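Side-chain contact in 2-nitrobenzoate nitroreductase (Pseudomonas fluorescens, PDB 4Z85), which probably reduces the nitro group of 2-nitrobenzoate with the help of an FMN cofactor, as a member of the flavoredoxin family: residues 90-94 and 95-99. Numbering follows the deposited sequence.
Sequences NMVDE and RIAER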
ATOM      1  N   ASN A  90      -3.920  10.474  -8.992  1.00 18.81           N
ATOM      2  CA  ASN A  90      -3.241  10.178 -10.241  1.00 19.58           C
ATOM      3  C   ASN A  90      -2.224   9.100  -9.984  1.00 17.97           C
ATOM      4  O   ASN A  90      -1.409   9.241  -9.073  1.00 19.16           O
ATOM      5  CB  ASN A  90      -2.526  11.408 -10.807  1.00 20.63           C
ATOM      6  CG  ASN A  90      -3.460  12.569 -11.043  1.00 22.49           C
ATOM      7  OD1 ASN A  90      -4.087  12.657 -12.101  1.00 24.19           O
ATOM      8  ND2 ASN A  90      -3.564  13.460 -10.064  1.00 21.03           N
ATOM      9  N   MET A  91      -2.292   8.041 -10.772  1.00 18.32           N
ATOM     10  CA  MET A  91      -1.343   6.937 -10.656  1.00 17.67           C
ATOM     11  C   MET A  91      -0.070   7.324 -11.395  1.00 22.99           C
ATOM     12  O   MET A  91      -0.078   8.227 -12.240  1.00 21.23           O
ATOM     13  CB  MET A  91      -1.932   5.639 -11.209  1.00 20.86           C
ATOM     14  CG  MET A  91      -3.240   5.228 -10.537  1.00 19.41           C
ATOM     15  SD  MET A  91      -3.100   5.207  -8.730  1.00 20.02           S
ATOM     16  CE  MET A  91      -4.756   4.712  -8.309  1.00 19.53           C
ATOM     17  N   VAL A  92       1.025   6.643 -11.074  1.00 19.29           N
ATOM     18  CA  VAL A  92       2.345   7.127 -11.455  1.00 19.90           C
ATOM     19  C   VAL A  92       3.105   6.090 -12.264  1.00 19.78           C
ATOM     20  O   VAL A  92       3.394   5.011 -11.759  1.00 20.19           O
ATOM     21  CB  VAL A  92       3.189   7.502 -10.210  1.00 19.62           C
ATOM     22  CG1 VAL A  92       4.592   7.968 -10.633  1.00 19.07           C
ATOM     23  CG2 VAL A  92       2.473   8.559  -9.354  1.00 19.00           C
ATOM     24  N   ASP A  93       3.415   6.412 -13.520  1.00 20.85           N
ATOM     25  CA  ASP A  93       4.327   5.584 -14.300  1.00 21.50           C
ATOM     26  C   ASP A  93       5.465   6.444 -14.855  1.00 22.61           C
ATOM     27  O   ASP A  93       5.646   7.581 -14.439  1.00 21.47           O
ATOM     28  CB  ASP A  93       3.587   4.836 -15.414  1.00 21.75           C
ATOM     29  CG  ASP A  93       3.065   5.744 -16.528  1.00 25.98           C
ATOM     30  OD1 ASP A  93       3.150   6.981 -16.425  1.00 26.21           O
ATOM     31  OD2 ASP A  93       2.550   5.184 -17.519  1.00 26.68           O
ATOM     32  N   GLU A  94       6.247   5.874 -15.764  1.00 21.75           N
ATOM     33  CA  GLU A  94       7.447   6.531 -16.265  1.00 23.96           C
ATOM     34  C   GLU A  94       7.194   7.958 -16.761  1.00 23.89           C
ATOM     35  O   GLU A  94       8.004   8.864 -16.520  1.00 25.52           O
ATOM     36  CB  GLU A  94       8.048   5.687 -17.392  1.00 25.18           C
ATOM     37  CG  GLU A  94       9.421   6.127 -17.808  1.00 32.02           C
ATOM     38  CD  GLU A  94       9.908   5.405 -19.050  1.00 37.89           C
ATOM     39  OE1 GLU A  94       9.555   4.220 -19.223  1.00 36.20           O
ATOM     40  OE2 GLU A  94      10.635   6.030 -19.858  1.00 40.71           O
ATOM     41  N   ARG A  95       6.063   8.152 -17.431  1.00 24.95           N
ATOM     42  CA  ARG A  95       5.756   9.431 -18.076  1.00 26.87           C
ATOM     43  C   ARG A  95       5.666  10.604 -17.097  1.00 30.41           C
ATOM     44  O   ARG A  95       5.934  11.754 -17.467  1.00 28.03           O
ATOM     45  CB  ARG A  95       4.449   9.317 -18.860  1.00 29.09           C
ATOM     46  CG  ARG A  95       4.096  10.545 -19.687  1.00 36.46           C
ATOM     47  CD  ARG A  95       2.880  10.291 -20.562  1.00 36.47           C
ATOM     48  NE  ARG A  95       3.166   9.340 -21.634  1.00 44.54           N
ATOM     49  CZ  ARG A  95       2.745   8.081 -21.650  1.00 42.84           C
ATOM     50  NH1 ARG A  95       2.012   7.617 -20.650  1.00 45.13           N
ATOM     51  NH2 ARG A  95       3.056   7.285 -22.663  1.00 46.78           N
ATOM     52  N   ILE A  96       5.282  10.333 -15.854  1.00 22.55           N
ATOM     53  CA  ILE A  96       5.164  11.414 -14.887  1.00 23.93           C
ATOM     54  C   ILE A  96       6.009  11.244 -13.632  1.00 24.32           C
ATOM     55  O   ILE A  96       5.894  12.042 -12.719  1.00 22.94           O
ATOM     56  CB  ILE A  96       3.700  11.625 -14.461  1.00 27.40           C
ATOM     57  CG1 ILE A  96       3.154  10.398 -13.720  1.00 21.69           C
ATOM     58  CG2 ILE A  96       2.834  11.939 -15.676  1.00 26.69           C
ATOM     59  CD1 ILE A  96       1.819  10.678 -13.024  1.00 24.45           C
ATOM     60  N   ALA A  97       6.877  10.238 -13.597  1.00 22.53           N
ATOM     61  CA  ALA A  97       7.627   9.937 -12.375  1.00 23.68           C
ATOM     62  C   ALA A  97       8.500  11.099 -11.880  1.00 23.26           C
ATOM     63  O   ALA A  97       8.499  11.438 -10.684  1.00 21.08           O
ATOM     64  CB  ALA A  97       8.489   8.697 -12.596  1.00 21.41           C
ATOM     65  N   GLU A  98       9.272  11.700 -12.785  1.00 23.73           N
ATOM     66  CA  GLU A  98      10.167  12.775 -12.348  1.00 21.89           C
ATOM     67  C   GLU A  98       9.403  13.972 -11.764  1.00 20.42           C
ATOM     68  O   GLU A  98       9.742  14.481 -10.692  1.00 22.74           O
ATOM     69  CB  GLU A  98      11.053  13.253 -13.504  1.00 27.22           C
ATOM     70  CG  GLU A  98      11.999  14.365 -13.085  1.00 28.59           C
ATOM     71  CD  GLU A  98      12.983  13.918 -12.019  1.00 28.82           C
ATOM     72  OE1 GLU A  98      13.088  14.588 -10.974  1.00 27.66           O
ATOM     73  OE2 GLU A  98      13.654  12.886 -12.234  1.00 34.82           O
ATOM     74  N   ARG A  99       8.369  14.408 -12.477  1.00 24.05           N
ATOM     75  CA  ARG A  99       7.577  15.532 -12.015  1.00 23.63           C
ATOM     76  C   ARG A  99       6.858  15.175 -10.717  1.00 23.61           C
ATOM     77  O   ARG A  99       6.727  16.004  -9.818  1.00 22.92           O
ATOM     78  CB  ARG A  99       6.591  15.963 -13.098  1.00 24.79           C
ATOM     79  CG  ARG A  99       7.270  16.642 -14.283  1.00 29.76           C
ATOM     80  CD  ARG A  99       6.285  16.905 -15.410  1.00 29.94           C
ATOM     81  NE  ARG A  99       5.946  15.692 -16.143  1.00 27.88           N
ATOM     82  CZ  ARG A  99       5.001  15.623 -17.073  1.00 28.18           C
ATOM     83  NH1 ARG A  99       4.294  16.711 -17.392  1.00 30.32           N
ATOM     84  NH2 ARG A  99       4.751  14.470 -17.680  1.00 27.00           N
TER
HETATM   85  O   HOH W   1       0.974   5.206 -20.016  1.00 40.42           O
HETATM   86  O   HOH W   2       9.511  10.915 -15.714  1.00 30.18           O
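The carbonyl oxygen of E94 is gripped twice: A97 N gives it a long, weak hydrogen bond (3.4 Å), and a water donates to it at 2.7 Å. The same water accepts from E98 N. This is the first turn of helix 94-103, N-capped by D93, after the short loop that follows strand 86-90 of the flavin reductase-like barrel. I96 N donates a hydrogen bond to D93 O at 3.1 Å, from above the carbonyl plane. The D93 carboxylate turns back over the helix start, its CG lying between backbone N and carbonyl carbon (chi1 69°). There D93 OD1 accepts a weak, bent capping bond from R95 N (3.3 Å, 133°). The D93 and R95 side chains run alongside each other. D93 OD2 lies 4.0 Å from R95 NH1, well out of the guanidinium plane, so any attraction there is probably between the charges alone. A second water bridges the pair, donating to D93 OD2 and accepting from R95 NH1 at 2.7 Å. With an alanine here, R95 N is likely to lose its capping partner and R95 NH1 the carboxylate it reaches through water. On the buried side, V92 CG1 packs against I96 CG1 and A97 CB, and L29 of strand 28-33 touches both V92 and I96. Further along the helix, R99 NH2 donates to R95 O at 3.0 Å, with that oxygen in the plane of the R99 guanidinium.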